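Local atomic coordinates of thioredoxin peroxidase 2 (Plasmodium falciparum, PDB entry 2C0D), a protein that probably reduces hydrogen peroxide and organic hydroperoxides with the help of thioredoxin, as a 2-Cys peroxiredoxin of the parasite's mitochondrion. Residues E92-H104 / F122-K134. Sequence-based numbering, arbitrary orientation.
Sequences ELLGISVDSVYSH and FTLVSDINKDISK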
loop_
_atom_site.group_PDB
_atom_site.type_symbol
_atom_site.label_atom_id
_atom_site.label_comp_id
_atom_site.label_asym_id
_atom_site.label_seq_id
_atom_site.Cartn_x
_atom_site.Cartn_y
_atom_site.Cartn_z
ATOM N N GLU B 92 3.599 -1.802 18.052
ATOM C CA GLU B 92 2.379 -2.460 18.541
ATOM C C GLU B 92 1.543 -2.947 17.342
ATOM O O GLU B 92 1.091 -2.109 16.529
ATOM C CB GLU B 92 1.563 -1.462 19.377
ATOM C CG GLU B 92 0.322 -2.121 20.061
ATOM C CD GLU B 92 0.608 -2.838 21.386
ATOM O OE1 GLU B 92 1.719 -2.660 21.959
ATOM O OE2 GLU B 92 -0.312 -3.573 21.885
ATOM N N LEU B 93 1.344 -4.262 17.223
ATOM C CA LEU B 93 0.479 -4.813 16.155
ATOM C C LEU B 93 -0.968 -4.864 16.651
ATOM O O LEU B 93 -1.259 -5.474 17.711
ATOM C CB LEU B 93 0.943 -6.218 15.767
ATOM C CG LEU B 93 0.139 -6.899 14.651
ATOM C CD1 LEU B 93 0.197 -6.075 13.328
ATOM C CD2 LEU B 93 0.676 -8.351 14.441
ATOM N N LEU B 94 -1.883 -4.245 15.905
ATOM C CA LEU B 94 -3.317 -4.302 16.271
ATOM C C LEU B 94 -4.144 -4.873 15.107
ATOM O O LEU B 94 -4.165 -4.284 13.996
ATOM C CB LEU B 94 -3.840 -2.911 16.612
ATOM C CG LEU B 94 -3.103 -2.209 17.771
ATOM C CD1 LEU B 94 -3.598 -0.788 17.918
ATOM C CD2 LEU B 94 -3.230 -2.979 19.083
ATOM N N GLY B 95 -4.804 -6.010 15.351
ATOM C CA GLY B 95 -5.709 -6.551 14.331
ATOM C C GLY B 95 -7.032 -5.842 14.524
ATOM O O GLY B 95 -7.472 -5.595 15.679
ATOM N N ILE B 96 -7.666 -5.432 13.432
ATOM C CA ILE B 96 -8.946 -4.722 13.566
ATOM C C ILE B 96 -10.005 -5.319 12.615
ATOM O O ILE B 96 -9.736 -5.465 11.428
ATOM C CB ILE B 96 -8.809 -3.225 13.239
ATOM C CG1 ILE B 96 -7.718 -2.568 14.102
ATOM C CG2 ILE B 96 -10.169 -2.528 13.441
ATOM C CD1 ILE B 96 -7.313 -1.168 13.665
ATOM N N SER B 97 -11.187 -5.665 13.122
ATOM C CA SER B 97 -12.321 -6.056 12.234
ATOM C C SER B 97 -13.606 -5.474 12.823
ATOM O O SER B 97 -13.621 -5.063 13.994
ATOM C CB SER B 97 -12.458 -7.573 12.038
ATOM O OG SER B 97 -13.016 -8.204 13.212
ATOM N N VAL B 98 -14.684 -5.496 12.044
ATOM C CA VAL B 98 -15.984 -4.951 12.529
ATOM C C VAL B 98 -16.715 -5.865 13.553
ATOM O O VAL B 98 -17.766 -5.498 14.102
ATOM C CB VAL B 98 -16.911 -4.539 11.358
ATOM C CG1 VAL B 98 -16.178 -3.519 10.468
ATOM C CG2 VAL B 98 -17.318 -5.705 10.569
ATOM N N ASP B 99 -16.110 -6.985 13.874
ATOM C CA ASP B 99 -16.805 -8.044 14.608
ATOM C C ASP B 99 -16.619 -7.896 16.110
ATOM O O ASP B 99 -15.723 -7.169 16.547
ATOM C CB ASP B 99 -16.273 -9.389 14.146
ATOM C CG ASP B 99 -16.412 -9.591 12.627
ATOM O OD1 ASP B 99 -17.308 -10.360 12.210
ATOM O OD2 ASP B 99 -15.602 -9.028 11.856
ATOM N N SER B 100 -17.438 -8.596 16.905
ATOM C CA SER B 100 -17.455 -8.355 18.358
ATOM C C SER B 100 -16.286 -9.015 19.105
ATOM O O SER B 100 -15.585 -9.894 18.551
ATOM C CB SER B 100 -18.765 -8.930 18.931
ATOM O OG SER B 100 -18.770 -10.351 18.770
ATOM N N VAL B 101 -16.113 -8.634 20.377
ATOM C CA VAL B 101 -15.072 -9.256 21.213
ATOM C C VAL B 101 -15.329 -10.766 21.313
ATOM O O VAL B 101 -14.390 -11.542 21.217
ATOM C CB VAL B 101 -14.972 -8.586 22.593
ATOM C CG1 VAL B 101 -13.938 -9.290 23.460
ATOM C CG2 VAL B 101 -14.565 -7.101 22.389
ATOM N N TYR B 102 -16.607 -11.161 21.437
ATOM C CA TYR B 102 -16.951 -12.597 21.479
ATOM C C TYR B 102 -16.449 -13.288 20.202
ATOM O O TYR B 102 -15.822 -14.336 20.262
ATOM C CB TYR B 102 -18.475 -12.811 21.563
ATOM C CG TYR B 102 -18.782 -14.265 21.571
ATOM C CD1 TYR B 102 -18.789 -14.964 22.796
ATOM C CD2 TYR B 102 -19.033 -14.955 20.391
ATOM C CE1 TYR B 102 -19.064 -16.338 22.834
ATOM C CE2 TYR B 102 -19.307 -16.340 20.406
ATOM C CZ TYR B 102 -19.296 -17.007 21.636
ATOM O OH TYR B 102 -19.549 -18.357 21.670
ATOM N N SER B 103 -16.717 -12.677 19.044
ATOM C CA SER B 103 -16.303 -13.270 17.759
ATOM C C SER B 103 -14.764 -13.487 17.708
ATOM O O SER B 103 -14.305 -14.530 17.234
ATOM C CB SER B 103 -16.752 -12.374 16.581
ATOM O OG SER B 103 -18.189 -12.465 16.422
ATOM N N HIS B 104 -13.993 -12.499 18.168
ATOM C CA HIS B 104 -12.516 -12.658 18.224
ATOM C C HIS B 104 -12.070 -13.765 19.171
ATOM O O HIS B 104 -11.203 -14.552 18.826
ATOM C CB HIS B 104 -11.864 -11.356 18.623
ATOM C CG HIS B 104 -11.922 -10.317 17.533
ATOM N ND1 HIS B 104 -11.806 -10.632 16.190
ATOM C CD2 HIS B 104 -12.046 -8.975 17.594
ATOM C CE1 HIS B 104 -11.862 -9.519 15.473
ATOM N NE2 HIS B 104 -12.002 -8.501 16.302
ATOM N N PHE B 122 -1.069 -10.789 20.353
ATOM C CA PHE B 122 -1.260 -9.368 20.123
ATOM C C PHE B 122 -2.763 -9.045 20.207
ATOM O O PHE B 122 -3.603 -9.952 20.136
ATOM C CB PHE B 122 -0.669 -8.915 18.768
ATOM C CG PHE B 122 -1.312 -9.541 17.523
ATOM C CD1 PHE B 122 -2.328 -8.863 16.848
ATOM C CD2 PHE B 122 -0.863 -10.753 17.006
ATOM C CE1 PHE B 122 -2.920 -9.367 15.691
ATOM C CE2 PHE B 122 -1.421 -11.294 15.822
ATOM C CZ PHE B 122 -2.454 -10.601 15.158
ATOM N N THR B 123 -3.082 -7.769 20.322
ATOM C CA THR B 123 -4.458 -7.331 20.562
ATOM C C THR B 123 -5.332 -7.297 19.300
ATOM O O THR B 123 -4.899 -6.809 18.244
ATOM C CB THR B 123 -4.418 -5.932 21.196
ATOM O OG1 THR B 123 -3.739 -6.044 22.469
ATOM C CG2 THR B 123 -5.859 -5.344 21.413
ATOM N N LEU B 124 -6.558 -7.819 19.418
ATOM C CA LEU B 124 -7.565 -7.790 18.372
ATOM C C LEU B 124 -8.654 -6.781 18.779
ATOM O O LEU B 124 -9.237 -6.868 19.879
ATOM C CB LEU B 124 -8.185 -9.185 18.167
ATOM C CG LEU B 124 -7.208 -10.322 17.771
ATOM C CD1 LEU B 124 -8.025 -11.615 17.660
ATOM C CD2 LEU B 124 -6.571 -10.036 16.420
ATOM N N VAL B 125 -8.895 -5.809 17.915
ATOM C CA VAL B 125 -9.763 -4.689 18.254
ATOM C C VAL B 125 -11.096 -4.865 17.568
ATOM O O VAL B 125 -11.175 -5.174 16.368
ATOM C CB VAL B 125 -9.161 -3.373 17.711
ATOM C CG1 VAL B 125 -10.072 -2.161 18.053
ATOM C CG2 VAL B 125 -7.791 -3.188 18.308
ATOM N N SER B 126 -12.155 -4.586 18.331
ATOM C CA SER B 126 -13.513 -4.668 17.791
ATOM C C SER B 126 -14.054 -3.318 17.313
ATOM O O SER B 126 -14.442 -2.448 18.136
ATOM C CB SER B 126 -14.432 -5.281 18.843
ATOM O OG SER B 126 -14.273 -6.681 18.819
ATOM N N ASP B 127 -14.103 -3.144 15.987
ATOM C CA ASP B 127 -14.636 -1.903 15.365
ATOM C C ASP B 127 -16.179 -2.030 15.197
ATOM O O ASP B 127 -16.713 -1.990 14.086
ATOM C CB ASP B 127 -13.950 -1.657 14.010
ATOM C CG ASP B 127 -14.420 -0.372 13.319
ATOM O OD1 ASP B 127 -14.901 0.569 14.005
ATOM O OD2 ASP B 127 -14.218 -0.276 12.082
ATOM N N ILE B 128 -16.884 -2.191 16.331
ATOM C CA ILE B 128 -18.283 -2.615 16.242
ATOM C C ILE B 128 -19.193 -1.527 15.727
ATOM O O ILE B 128 -20.248 -1.855 15.173
ATOM C CB ILE B 128 -18.890 -3.181 17.537
ATOM C CG1 ILE B 128 -18.647 -2.204 18.690
ATOM C CG2 ILE B 128 -18.519 -4.698 17.708
ATOM C CD1 ILE B 128 -19.576 -2.513 19.833
ATOM N N ASN B 129 -18.758 -0.260 15.801
ATOM C CA ASN B 129 -19.575 0.821 15.220
ATOM C C ASN B 129 -19.125 1.249 13.796
ATOM O O ASN B 129 -19.719 2.162 13.205
ATOM C CB ASN B 129 -19.574 2.038 16.147
ATOM C CG ASN B 129 -20.147 1.727 17.516
ATOM O OD1 ASN B 129 -21.051 0.892 17.663
ATOM N ND2 ASN B 129 -19.602 2.402 18.552
ATOM N N LYS B 130 -18.078 0.586 13.293
ATOM C CA LYS B 130 -17.522 0.751 11.923
ATOM C C LYS B 130 -16.792 2.055 11.662
ATOM O O LYS B 130 -16.301 2.248 10.539
ATOM C CB LYS B 130 -18.582 0.522 10.814
ATOM C CG LYS B 130 -19.369 -0.794 11.020
ATOM C CD LYS B 130 -20.294 -1.054 9.863
ATOM C CE LYS B 130 -21.136 -2.295 10.126
ATOM N NZ LYS B 130 -22.325 -1.878 10.954
ATOM N N ASP B 131 -16.687 2.921 12.669
ATOM C CA ASP B 131 -16.033 4.246 12.491
ATOM C C ASP B 131 -14.511 4.153 12.279
ATOM O O ASP B 131 -13.915 5.029 11.622
ATOM C CB ASP B 131 -16.354 5.197 13.651
ATOM C CG ASP B 131 -15.853 4.684 14.974
ATOM O OD1 ASP B 131 -16.531 3.784 15.531
ATOM O OD2 ASP B 131 -14.791 5.170 15.489
ATOM N N ILE B 132 -13.875 3.100 12.801
ATOM C CA ILE B 132 -12.435 2.990 12.625
ATOM C C ILE B 132 -12.194 2.647 11.168
ATOM O O ILE B 132 -11.413 3.328 10.472
ATOM C CB ILE B 132 -11.814 1.936 13.541
ATOM C CG1 ILE B 132 -12.106 2.260 15.043
ATOM C CG2 ILE B 132 -10.270 1.880 13.295
ATOM C CD1 ILE B 132 -11.652 1.110 15.942
ATOM N N SER B 133 -12.854 1.591 10.692
ATOM C CA SER B 133 -12.696 1.221 9.259
ATOM C C SER B 133 -13.109 2.370 8.350
ATOM O O SER B 133 -12.440 2.624 7.340
ATOM C CB SER B 133 -13.463 -0.067 8.894
ATOM O OG SER B 133 -13.007 -1.134 9.726
ATOM N N LYS B 134 -14.165 3.114 8.710
ATOM C CA LYS B 134 -14.591 4.239 7.853
ATOM C C LYS B 134 -13.502 5.314 7.757
ATOM O O LYS B 134 -13.212 5.831 6.654
ATOM C CB LYS B 134 -15.897 4.867 8.369
ATOM C CG LYS B 134 -16.494 5.936 7.386
HETATM O O HOH W 1 -0.867 -5.805 20.346
HETATM O O HOH W 2 -2.854 -3.465 22.737
#
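L93 sets its methyl CD2 over the centre of the F122 phenyl ring, a CH-pi contact 3.6 Å from CD2 to the ring centroid and almost exactly on the ring normal. With CG between the backbone N and the carbonyl carbon (chi1 63°), the F122 ring turns one face to L93 and an edge to the backbone N of G95. On the same side of the sheet, L124 passes its CB over one face of the H104 imidazole, off-centre, while CD1 touches H104 CB. The opposite side carries L94, I96, T123 and V125: I96 CG1 lies alongside V125 CB, the two side chains pointing the same way, and I96 CD1 reaches I132.

Between these two layers of side chains, backbone hydrogen bonds pair the strands in parallel. T123 O accepts from G95 N, V125 N gives a short bond of 2.7 Å to G95 O, and V125 O takes S97 N at 3.3 Å; the H104 NE2 donates weakly to V125 O as well. D127 N closes the series on S97 O at 2.8 Å.

At the end of strand 123-126, in the modelled one of its two conformers, S126 OG donates to D99 O in the carbonyl plane, on a lone pair, at 2.7 Å; in that copy it would tie the loop after strand 91-97 to strand 123-126. The D127 carboxylate receives I132 N on OD1, and both S133 N and S133 OG on OD2, which fixes its rotation at the start of helix 131-135. At the other end, one water links E92 OE2, L93 O and T123 N, while E92 OE1 pairs with K57. Strands 91-97 and 123-126, with helix 101-109 between them in sequence, form a parallel beta-alpha-beta unit of the thioredoxin-like peroxiredoxin fold.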